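Side-chain contacts in beta-Ala-His dipeptidase (Homo sapiens, PDB 3DLJ), which hydrolyses Xaa-His dipeptides, above all carnosine and anserine, as a secreted dizinc metallopeptidase of the M20 family: residues L129-G134 with I462-Y467; R194-V199 with K433-I438; D206-S211 with D453-Q458. All blocks are in the same frame, centred on the assembly; numbering follows the deposited sequence.

Contact 1. Residues L129-G134 with I462-Y467; sequences LTEVDG and INRWNY
Glu131 and Arg464 meet in a side-on salt bridge: the carboxylate lies along the guanidinium edge that carries NE and NH1. Arg464 NE reaches Glu131 OE2 at 2.9 Å, and Arg464 NH1 reaches Glu131 OE1 at 3.0 Å. Each oxygen accepts through its syn lone pair, and the carboxylate and guanidinium planes differ by 17°, so the two bonds fix the rotation of both flat groups. The extended chain of Glu131 crosses that of Arg464 at about a right angle; a bend in the arginine at chi3 (-83°) turns its NE edge onto the acid. The guanidinium has further mates, since Arg464 NH2 pairs with Asp25 and Gln24. With an alanine in its place, the carboxylates of Glu131 and Asp25 would probably lose the cation they share, and the glutamate would be free to turn.

A second tie runs through backbone. Gly134 O accepts Arg464 N at 2.9 Å, with an N-H...O angle of 159°, and the CA of Asn463 also approaches Gly134 O, at 3.6 Å. Gly134 O also accepts a hydrogen bond from a water 2.7 Å away, and that water in turn accepts one from Trp465 N at 3.0 Å. Two amides of the first helical turn are thus served by one carbonyl, directly and through water, while the N-cap residue Asn463 makes no capping bond and offers its OD1 to Lys461 instead.

These links join strand 130-132 and the turn after it to the point where strand 461-463 passes into helix 464-482. Strand 135-137 lies between the other two in a small antiparallel sheet. Helix 24-35 closes the arginine's side, with Val28 against Arg464, and Ile462 and Tyr467 pack on helix 141-160.

Contact 2. Residues R194-V199 with K433-I438; sequences RFFSGV and KMFQEI
Phe196 and Phe435 each carry CG anti to their own carbonyl carbon, with chi1 of -68° and -76°, and these torsions bring the two rings together between the loop and the helix. The CB of Phe196 already points at the helix, whereas Phe435 relies on its ring to close the distance. The side chains cross at about a right angle, and the CZ end of Phe196 meets the CE1 flank of Phe435: Phe196 CZ comes to 3.5 Å from Phe435 CE1, and Phe196 CE2 follows at 3.7 Å from the same atom. Relative to the Phe435 ring, Phe196 CZ lies at the edge, near the plane. The ring centroids are 5.6 Å apart and the planes make 64°, an oblique pairing, with one atom of Phe435, CE1, making the close approaches. The backbones stay far apart, the nearest CA atoms being those of Phe196 and Phe435 at 10.1 Å.

On one face of the Phe196 ring, Phe195 CD1 sits 3.8 Å above its centre. A type II turn from Phe196 to Val199, closed by Val199 N to Phe196 O, bends the chain directly after the ring.

Both phenylalanines are buried and lean on Ile172 of strand 168-174; Phe196 also touches Cys106 of strand 104-110 and Glu191 of helix 184-191. The contact therefore lays helix 430-438 and the loop between helix 184-191 and strand 201-204 against adjoining strands of the six-stranded mixed sheet.

Contact 3. Residues D206-S211 with D453-Q458; sequences DNLWIS and DGEHSQ. With ZN (zinc ion), chain D; ZN (zinc ion), chain C.
The dinuclear zinc site of this M20 peptidase draws one ligand from each of the two loops. Asp206 OD2 binds one zinc ion at 1.9 Å, with His110 and Asp143 as its other protein ligands. His456 NE2 binds the second at 2.0 Å, alongside Asp143 and Glu178. Asp143 bridges the pair, and the ions lie 3.5 Å apart, zinc to zinc. CG of Asp206 is anti to the backbone N (chi1 -164°), which places the carboxylate on the metal although CB itself does not point at the opposing loop.

Beside the metals, direct contact between the loops rests on Leu208. Its CB is directed at segment 453-458, and the side chain of Glu455 comes to meet it from the opposite direction. Leu208 CD1 approaches Glu455 OE1 to 3.2 Å, a tight carbon-oxygen contact, with Glu455 CD at 3.7 Å from that same methyl. The other methyl, Leu208 CD2, stands 4.2 Å from Asp453 OD2, a looser touch.

Glu455 reaches this place by a folded path: CG lies between its own backbone N and carbonyl carbon (chi1 77°), and a second bend follows at chi2. It thereby packs on Thr142 and Asp143 of helix 141-160, beside the bridging ligand. Asp453 is fixed by partners of its own, OD2 by Thr142 OG1 and OD1 by Lys461. A type II turn from Gly454 to Ser457 carries His456 to the metal.

The leucine methyls lie against two carboxylates, and no hydrogen bond spans the two segments; Asp206 and His456 are linked through the two ions and the bridging Asp143, which is consistent with coordination rather than direct bonding holding the loops in relation.

In the fold
Contact 1 lies at the surface, contact 2 is buried and contact 3 partly buried, its centre about 9 Å from the centre of the chain against about 20 Å for the others. Their chemistry follows: a charged pair with water at the surface, hydrocarbon rings in the interior, metal coordination between. Contacts 1 and 3 touch, Asn466 and Trp465 packing on Trp209, and both adjoin helix 141-160. Contact 2 stands apart, its nearest atoms about 11 Å from contact 3 and about 20 Å from contact 1. It still shares strand 201-204 with contact 3, the loop at one end holding Phe196 and the other Asp206. Contacts 2 and 3 alternate along the chain, nested within contact 1.

Contact 1. Residues L129-G134 with I462-Y467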
loop_
_atom_site.group_PDB
_atom_site.type_symbol
_atom_site.label_atom_id
_atom_site.label_comp_id
_atom_site.label_asym_id
_atom_site.label_seq_id
_atom_site.Cartn_x
_atom_site.Cartn_y
_atom_site.Cartn_z
ATOM N N LEU A 129 10.811 -3.151 -17.242
ATOM C CA LEU A 129 10.215 -4.442 -16.811
ATOM C C LEU A 129 11.061 -5.581 -17.389
ATOM O O LEU A 129 11.241 -5.668 -18.593
ATOM C CB LEU A 129 8.736 -4.581 -17.224
ATOM C CG LEU A 129 7.879 -5.706 -16.601
ATOM C CD1 LEU A 129 7.402 -5.351 -15.175
ATOM C CD2 LEU A 129 6.671 -6.078 -17.493
ATOM N N THR A 130 11.609 -6.415 -16.509
ATOM C CA THR A 130 12.499 -7.511 -16.896
ATOM C C THR A 130 11.899 -8.816 -16.353
ATOM O O THR A 130 11.634 -8.933 -15.153
ATOM C CB THR A 130 13.946 -7.263 -16.312
ATOM O OG1 THR A 130 14.408 -5.946 -16.671
ATOM C CG2 THR A 130 14.954 -8.304 -16.806
ATOM N N GLU A 131 11.639 -9.785 -17.224
ATOM C CA GLU A 131 11.102 -11.064 -16.766
ATOM C C GLU A 131 12.235 -12.003 -16.446
ATOM O O GLU A 131 13.118 -12.203 -17.267
ATOM C CB GLU A 131 10.181 -11.706 -17.816
ATOM C CG GLU A 131 9.452 -12.942 -17.273
ATOM C CD GLU A 131 8.237 -13.355 -18.103
ATOM O OE1 GLU A 131 8.050 -12.837 -19.228
ATOM O OE2 GLU A 131 7.457 -14.194 -17.623
ATOM N N VAL A 132 12.207 -12.584 -15.254
ATOM C CA VAL A 132 13.209 -13.562 -14.837
ATOM C C VAL A 132 12.450 -14.683 -14.146
ATOM O O VAL A 132 11.762 -14.421 -13.165
ATOM C CB VAL A 132 14.277 -12.952 -13.857
ATOM C CG1 VAL A 132 15.276 -13.999 -13.432
ATOM C CG2 VAL A 132 15.033 -11.744 -14.496
ATOM N N ASP A 133 12.566 -15.911 -14.664
ATOM C CA ASP A 133 11.848 -17.078 -14.144
ATOM C C ASP A 133 10.372 -16.783 -13.782
ATOM O O ASP A 133 9.950 -16.940 -12.627
ATOM C CB ASP A 133 12.600 -17.681 -12.940
ATOM C CG ASP A 133 14.093 -17.923 -13.221
ATOM O OD1 ASP A 133 14.421 -18.523 -14.278
ATOM O OD2 ASP A 133 14.937 -17.513 -12.370
ATOM N N GLY A 134 9.602 -16.345 -14.774
ATOM C CA GLY A 134 8.196 -16.004 -14.576
ATOM C C GLY A 134 7.890 -14.824 -13.652
ATOM O O GLY A 134 6.729 -14.622 -13.297
ATOM N N ILE A 462 5.957 -8.369 -10.042
ATOM C CA ILE A 462 4.756 -9.154 -9.951
ATOM C C ILE A 462 5.035 -10.427 -10.743
ATOM O O ILE A 462 5.712 -10.368 -11.786
ATOM C CB ILE A 462 3.482 -8.399 -10.448
ATOM C CG1 ILE A 462 2.212 -9.161 -10.006
ATOM C CG2 ILE A 462 3.529 -8.121 -11.988
ATOM C CD1 ILE A 462 0.927 -8.456 -10.290
ATOM N N ASN A 463 4.567 -11.579 -10.245
ATOM C CA ASN A 463 4.636 -12.811 -11.041
ATOM C C ASN A 463 3.722 -12.756 -12.268
ATOM O O ASN A 463 2.581 -12.308 -12.168
ATOM C CB ASN A 463 4.294 -14.056 -10.199
ATOM C CG ASN A 463 5.192 -14.208 -8.988
ATOM O OD1 ASN A 463 6.291 -13.666 -8.947
ATOM N ND2 ASN A 463 4.732 -14.952 -7.996
ATOM N N ARG A 464 4.220 -13.214 -13.420
ATOM C CA ARG A 464 3.383 -13.311 -14.630
ATOM C C ARG A 464 2.088 -14.092 -14.348
ATOM O O ARG A 464 1.007 -13.703 -14.798
ATOM C CB ARG A 464 4.153 -13.964 -15.790
ATOM C CG ARG A 464 3.301 -14.180 -17.033
ATOM C CD ARG A 464 3.973 -15.065 -18.093
ATOM N NE ARG A 464 4.885 -14.292 -18.926
ATOM C CZ ARG A 464 4.573 -13.716 -20.085
ATOM N NH1 ARG A 464 5.505 -13.042 -20.732
ATOM N NH2 ARG A 464 3.348 -13.801 -20.598
ATOM N N TRP A 465 2.203 -15.180 -13.588
ATOM C CA TRP A 465 1.049 -16.011 -13.272
ATOM C C TRP A 465 -0.011 -15.242 -12.488
ATOM O O TRP A 465 -1.206 -15.326 -12.811
ATOM C CB TRP A 465 1.499 -17.241 -12.510
ATOM C CG TRP A 465 0.438 -18.250 -12.219
ATOM C CD1 TRP A 465 -0.030 -19.238 -13.061
ATOM C CD2 TRP A 465 -0.244 -18.432 -10.970
ATOM N NE1 TRP A 465 -0.979 -19.996 -12.412
ATOM C CE2 TRP A 465 -1.129 -19.527 -11.131
ATOM C CE3 TRP A 465 -0.210 -17.759 -9.737
ATOM C CZ2 TRP A 465 -1.974 -19.971 -10.100
ATOM C CZ3 TRP A 465 -1.048 -18.205 -8.707
ATOM C CH2 TRP A 465 -1.911 -19.305 -8.894
ATOM N N ASN A 466 0.427 -14.483 -11.480
ATOM C CA ASN A 466 -0.465 -13.622 -10.700
ATOM C C ASN A 466 -1.134 -12.532 -11.521
ATOM O O ASN A 466 -2.320 -12.249 -11.330
ATOM C CB ASN A 466 0.285 -12.971 -9.561
ATOM C CG ASN A 466 0.689 -13.951 -8.505
ATOM O OD1 ASN A 466 1.383 -14.923 -8.776
ATOM N ND2 ASN A 466 0.284 -13.683 -7.275
ATOM N N TYR A 467 -0.368 -11.925 -12.422
ATOM C CA TYR A 467 -0.854 -10.860 -13.290
ATOM C C TYR A 467 -1.884 -11.361 -14.312
ATOM O O TYR A 467 -2.896 -10.717 -14.541
ATOM C CB TYR A 467 0.349 -10.216 -13.996
ATOM C CG TYR A 467 0.054 -9.132 -15.009
ATOM C CD1 TYR A 467 -0.673 -7.979 -14.652
ATOM C CD2 TYR A 467 0.548 -9.226 -16.317
ATOM C CE1 TYR A 467 -0.922 -6.958 -15.578
ATOM C CE2 TYR A 467 0.317 -8.213 -17.242
ATOM C CZ TYR A 467 -0.424 -7.066 -16.864
ATOM O OH TYR A 467 -0.676 -6.042 -17.790
HETATM O O HOH W 1 4.825 -16.508 -12.896
#

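Contact 2. Residues R194-V199 with K433-I438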
loop_
_atom_site.group_PDB
_atom_site.type_symbol
_atom_site.label_atom_id
_atom_site.label_comp_id
_atom_site.label_asym_id
_atom_site.label_seq_id
_atom_site.Cartn_x
_atom_site.Cartn_y
_atom_site.Cartn_z
ATOM N N ARG A 194 -22.741 11.994 -6.376
ATOM C CA ARG A 194 -22.663 12.421 -7.766
ATOM C C ARG A 194 -22.118 11.250 -8.587
ATOM O O ARG A 194 -22.898 10.468 -9.114
ATOM C CB ARG A 194 -21.820 13.699 -7.876
ATOM C CG ARG A 194 -22.260 14.675 -8.960
ATOM C CD ARG A 194 -21.751 16.088 -8.646
ATOM N N PHE A 195 -20.795 11.102 -8.651
ATOM C CA PHE A 195 -20.162 9.935 -9.274
ATOM C C PHE A 195 -20.424 8.631 -8.495
ATOM O O PHE A 195 -20.551 7.558 -9.100
ATOM C CB PHE A 195 -18.653 10.168 -9.426
ATOM C CG PHE A 195 -17.900 9.021 -10.078
ATOM C CD1 PHE A 195 -17.295 8.027 -9.296
ATOM C CD2 PHE A 195 -17.761 8.957 -11.472
ATOM C CE1 PHE A 195 -16.588 6.977 -9.892
ATOM C CE2 PHE A 195 -17.037 7.918 -12.070
ATOM C CZ PHE A 195 -16.455 6.932 -11.283
ATOM N N PHE A 196 -20.510 8.727 -7.169
ATOM C CA PHE A 196 -20.668 7.537 -6.332
ATOM C C PHE A 196 -22.120 7.188 -6.045
ATOM O O PHE A 196 -22.409 6.183 -5.383
ATOM C CB PHE A 196 -19.843 7.648 -5.043
ATOM C CG PHE A 196 -18.356 7.611 -5.287
ATOM C CD1 PHE A 196 -17.602 8.785 -5.252
ATOM C CD2 PHE A 196 -17.715 6.400 -5.590
ATOM C CE1 PHE A 196 -16.225 8.752 -5.497
ATOM C CE2 PHE A 196 -16.341 6.354 -5.851
ATOM C CZ PHE A 196 -15.591 7.537 -5.799
ATOM N N SER A 197 -23.023 8.020 -6.561
ATOM C CA SER A 197 -24.456 7.791 -6.466
ATOM C C SER A 197 -24.783 6.494 -7.211
ATOM O O SER A 197 -24.596 6.394 -8.428
ATOM C CB SER A 197 -25.218 8.998 -7.053
ATOM O OG SER A 197 -26.634 8.840 -6.998
ATOM N N GLY A 198 -25.234 5.485 -6.471
ATOM C CA GLY A 198 -25.638 4.222 -7.092
ATOM C C GLY A 198 -24.535 3.220 -7.417
ATOM O O GLY A 198 -24.808 2.166 -8.010
ATOM N N VAL A 199 -23.292 3.546 -7.056
ATOM C CA VAL A 199 -22.200 2.574 -7.069
ATOM C C VAL A 199 -22.522 1.516 -5.998
ATOM O O VAL A 199 -22.716 1.845 -4.827
ATOM C CB VAL A 199 -20.812 3.259 -6.793
ATOM C CG1 VAL A 199 -19.718 2.233 -6.538
ATOM C CG2 VAL A 199 -20.431 4.178 -7.938
ATOM N N LYS A 433 -10.405 3.038 4.375
ATOM C CA LYS A 433 -11.010 3.820 5.450
ATOM C C LYS A 433 -11.768 5.039 4.898
ATOM O O LYS A 433 -12.926 5.262 5.240
ATOM C CB LYS A 433 -9.903 4.242 6.434
ATOM C CG LYS A 433 -10.363 4.708 7.815
ATOM C CD LYS A 433 -11.122 3.616 8.541
ATOM C CE LYS A 433 -11.002 3.765 10.024
ATOM N NZ LYS A 433 -11.980 2.845 10.685
ATOM N N MET A 434 -11.116 5.803 4.017
ATOM C CA MET A 434 -11.735 6.968 3.366
ATOM C C MET A 434 -13.052 6.682 2.625
ATOM O O MET A 434 -14.031 7.416 2.801
ATOM C CB MET A 434 -10.740 7.628 2.419
ATOM C CG MET A 434 -11.287 8.838 1.685
ATOM S SD MET A 434 -10.200 9.271 0.323
ATOM C CE MET A 434 -8.625 9.476 1.196
ATOM N N PHE A 435 -13.089 5.638 1.796
ATOM C CA PHE A 435 -14.360 5.242 1.155
ATOM C C PHE A 435 -15.428 4.837 2.179
ATOM O O PHE A 435 -16.615 5.052 1.945
ATOM C CB PHE A 435 -14.179 4.133 0.102
ATOM C CG PHE A 435 -13.602 4.614 -1.206
ATOM C CD1 PHE A 435 -14.273 5.559 -1.975
ATOM C CD2 PHE A 435 -12.392 4.110 -1.673
ATOM C CE1 PHE A 435 -13.745 6.004 -3.183
ATOM C CE2 PHE A 435 -11.852 4.545 -2.888
ATOM C CZ PHE A 435 -12.528 5.494 -3.642
ATOM N N GLN A 436 -14.998 4.265 3.307
ATOM C CA GLN A 436 -15.925 3.885 4.388
ATOM C C GLN A 436 -16.502 5.096 5.145
ATOM O O GLN A 436 -17.678 5.099 5.504
ATOM C CB GLN A 436 -15.265 2.908 5.369
ATOM C CG GLN A 436 -16.248 2.025 6.125
ATOM C CD GLN A 436 -15.560 1.122 7.141
ATOM O OE1 GLN A 436 -15.015 1.596 8.149
ATOM N NE2 GLN A 436 -15.574 -0.189 6.876
ATOM N N GLU A 437 -15.667 6.109 5.376
ATOM C CA GLU A 437 -16.068 7.318 6.111
ATOM C C GLU A 437 -16.939 8.273 5.283
ATOM O O GLU A 437 -17.947 8.784 5.776
ATOM C CB GLU A 437 -14.841 8.068 6.654
ATOM C CG GLU A 437 -13.963 7.279 7.636
ATOM C CD GLU A 437 -14.691 6.905 8.918
ATOM O OE1 GLU A 437 -15.368 5.844 8.952
ATOM O OE2 GLU A 437 -14.588 7.678 9.895
ATOM N N ILE A 438 -16.548 8.508 4.031
ATOM C CA ILE A 438 -17.247 9.462 3.157
ATOM C C ILE A 438 -18.410 8.855 2.365
ATOM O O ILE A 438 -19.518 9.390 2.407
ATOM C CB ILE A 438 -16.267 10.207 2.206
#

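Contact 3. Residues D206-S211 with D453-Q458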
loop_
_atom_site.group_PDB
_atom_site.type_symbol
_atom_site.label_atom_id
_atom_site.label_comp_id
_atom_site.label_asym_id
_atom_site.label_seq_id
_atom_site.Cartn_x
_atom_site.Cartn_y
_atom_site.Cartn_z
ATOM N N ASP A 206 -4.588 -3.861 -4.079
ATOM C CA ASP A 206 -3.274 -3.288 -3.831
ATOM C C ASP A 206 -2.673 -3.877 -2.579
ATOM O O ASP A 206 -2.302 -3.166 -1.640
ATOM C CB ASP A 206 -3.378 -1.767 -3.730
ATOM C CG ASP A 206 -2.014 -1.064 -3.862
ATOM O OD1 ASP A 206 -0.993 -1.750 -4.154
ATOM O OD2 ASP A 206 -1.975 0.182 -3.646
ATOM N N ASN A 207 -2.588 -5.197 -2.563
ATOM C CA ASN A 207 -2.123 -5.933 -1.393
ATOM C C ASN A 207 -1.746 -7.345 -1.775
ATOM O O ASN A 207 -1.974 -7.764 -2.918
ATOM C CB ASN A 207 -3.137 -5.882 -0.240
ATOM C CG ASN A 207 -4.541 -6.261 -0.657
ATOM O OD1 ASN A 207 -5.176 -5.628 -1.523
ATOM N ND2 ASN A 207 -5.060 -7.275 0.001
ATOM N N LEU A 208 -1.124 -8.058 -0.841
ATOM C CA LEU A 208 -0.470 -9.313 -1.136
ATOM C C LEU A 208 -1.112 -10.522 -0.440
ATOM O O LEU A 208 -1.736 -10.391 0.618
ATOM C CB LEU A 208 1.000 -9.219 -0.725
ATOM C CG LEU A 208 1.809 -7.988 -1.150
ATOM C CD1 LEU A 208 3.237 -8.168 -0.711
ATOM C CD2 LEU A 208 1.718 -7.716 -2.648
ATOM N N TRP A 209 -0.937 -11.696 -1.047
ATOM C CA TRP A 209 -1.249 -12.965 -0.388
ATOM C C TRP A 209 -0.206 -13.197 0.697
ATOM O O TRP A 209 0.752 -12.446 0.796
ATOM C CB TRP A 209 -1.248 -14.143 -1.364
ATOM C CG TRP A 209 -2.133 -14.010 -2.580
ATOM C CD1 TRP A 209 -3.227 -13.204 -2.736
ATOM C CD2 TRP A 209 -1.982 -14.715 -3.812
ATOM N NE1 TRP A 209 -3.759 -13.359 -3.997
ATOM C CE2 TRP A 209 -3.011 -14.278 -4.679
ATOM C CE3 TRP A 209 -1.061 -15.667 -4.278
ATOM C CZ2 TRP A 209 -3.159 -14.768 -5.980
ATOM C CZ3 TRP A 209 -1.210 -16.161 -5.582
ATOM C CH2 TRP A 209 -2.255 -15.706 -6.418
ATOM N N ILE A 210 -0.403 -14.220 1.519
ATOM C CA ILE A 210 0.564 -14.534 2.575
ATOM C C ILE A 210 1.283 -15.861 2.270
ATOM O O ILE A 210 2.389 -16.102 2.726
ATOM C CB ILE A 210 -0.087 -14.473 4.011
ATOM C CG1 ILE A 210 0.986 -14.399 5.120
ATOM C CG2 ILE A 210 -1.105 -15.623 4.230
ATOM C CD1 ILE A 210 1.487 -12.959 5.452
ATOM N N SER A 211 0.656 -16.704 1.462
ATOM C CA SER A 211 1.237 -18.019 1.121
ATOM C C SER A 211 1.127 -18.256 -0.375
ATOM O O SER A 211 0.400 -17.521 -1.050
ATOM C CB SER A 211 0.538 -19.142 1.904
ATOM N N ASP A 453 6.590 -10.089 -3.307
ATOM C CA ASP A 453 6.631 -9.132 -4.423
ATOM C C ASP A 453 7.553 -7.955 -4.174
ATOM O O ASP A 453 8.042 -7.367 -5.117
ATOM C CB ASP A 453 5.225 -8.654 -4.784
ATOM C CG ASP A 453 4.476 -9.634 -5.717
ATOM O OD1 ASP A 453 4.987 -10.710 -6.038
ATOM O OD2 ASP A 453 3.355 -9.333 -6.147
ATOM N N GLY A 454 7.799 -7.618 -2.903
ATOM C CA GLY A 454 8.757 -6.572 -2.541
ATOM C C GLY A 454 8.320 -5.160 -2.873
ATOM O O GLY A 454 9.130 -4.340 -3.301
ATOM N N GLU A 455 7.046 -4.848 -2.661
ATOM C CA GLU A 455 6.576 -3.468 -2.837
ATOM C C GLU A 455 7.327 -2.469 -1.918
ATOM O O GLU A 455 7.642 -2.792 -0.752
ATOM C CB GLU A 455 5.043 -3.377 -2.685
ATOM C CG GLU A 455 4.454 -3.418 -1.258
ATOM C CD GLU A 455 4.694 -4.733 -0.500
ATOM O OE1 GLU A 455 5.222 -5.718 -1.082
ATOM O OE2 GLU A 455 4.342 -4.791 0.695
ATOM N N HIS A 456 7.617 -1.276 -2.464
ATOM C CA HIS A 456 8.367 -0.200 -1.762
ATOM C C HIS A 456 9.816 -0.592 -1.461
ATOM O O HIS A 456 10.421 -0.044 -0.525
ATOM C CB HIS A 456 7.698 0.168 -0.432
ATOM C CG HIS A 456 6.323 0.736 -0.563
ATOM N ND1 HIS A 456 5.783 1.594 0.377
ATOM C CD2 HIS A 456 5.371 0.569 -1.513
ATOM C CE1 HIS A 456 4.565 1.945 -0.001
ATOM N NE2 HIS A 456 4.289 1.335 -1.145
ATOM N N SER A 457 10.356 -1.557 -2.205
ATOM C CA SER A 457 11.715 -2.052 -2.005
ATOM C C SER A 457 12.425 -2.156 -3.330
ATOM O O SER A 457 11.812 -1.953 -4.373
ATOM C CB SER A 457 11.701 -3.455 -1.392
ATOM O OG SER A 457 11.006 -3.416 -0.168
ATOM N N GLN A 458 13.710 -2.492 -3.264
ATOM C CA GLN A 458 14.520 -2.832 -4.423
ATOM C C GLN A 458 14.021 -4.158 -4.954
ATOM O O GLN A 458 13.632 -5.028 -4.174
ATOM C CB GLN A 458 16.000 -3.000 -4.046
ATOM C CG GLN A 458 16.537 -1.974 -3.076
ATOM C CD GLN A 458 16.493 -2.459 -1.643
ATOM O OE1 GLN A 458 15.515 -3.052 -1.202
ATOM N NE2 GLN A 458 17.574 -2.212 -0.906
HETATM ZN ZN ZN D . -0.332 1.002 -3.827
HETATM ZN ZN ZN C . 2.655 1.801 -2.249
#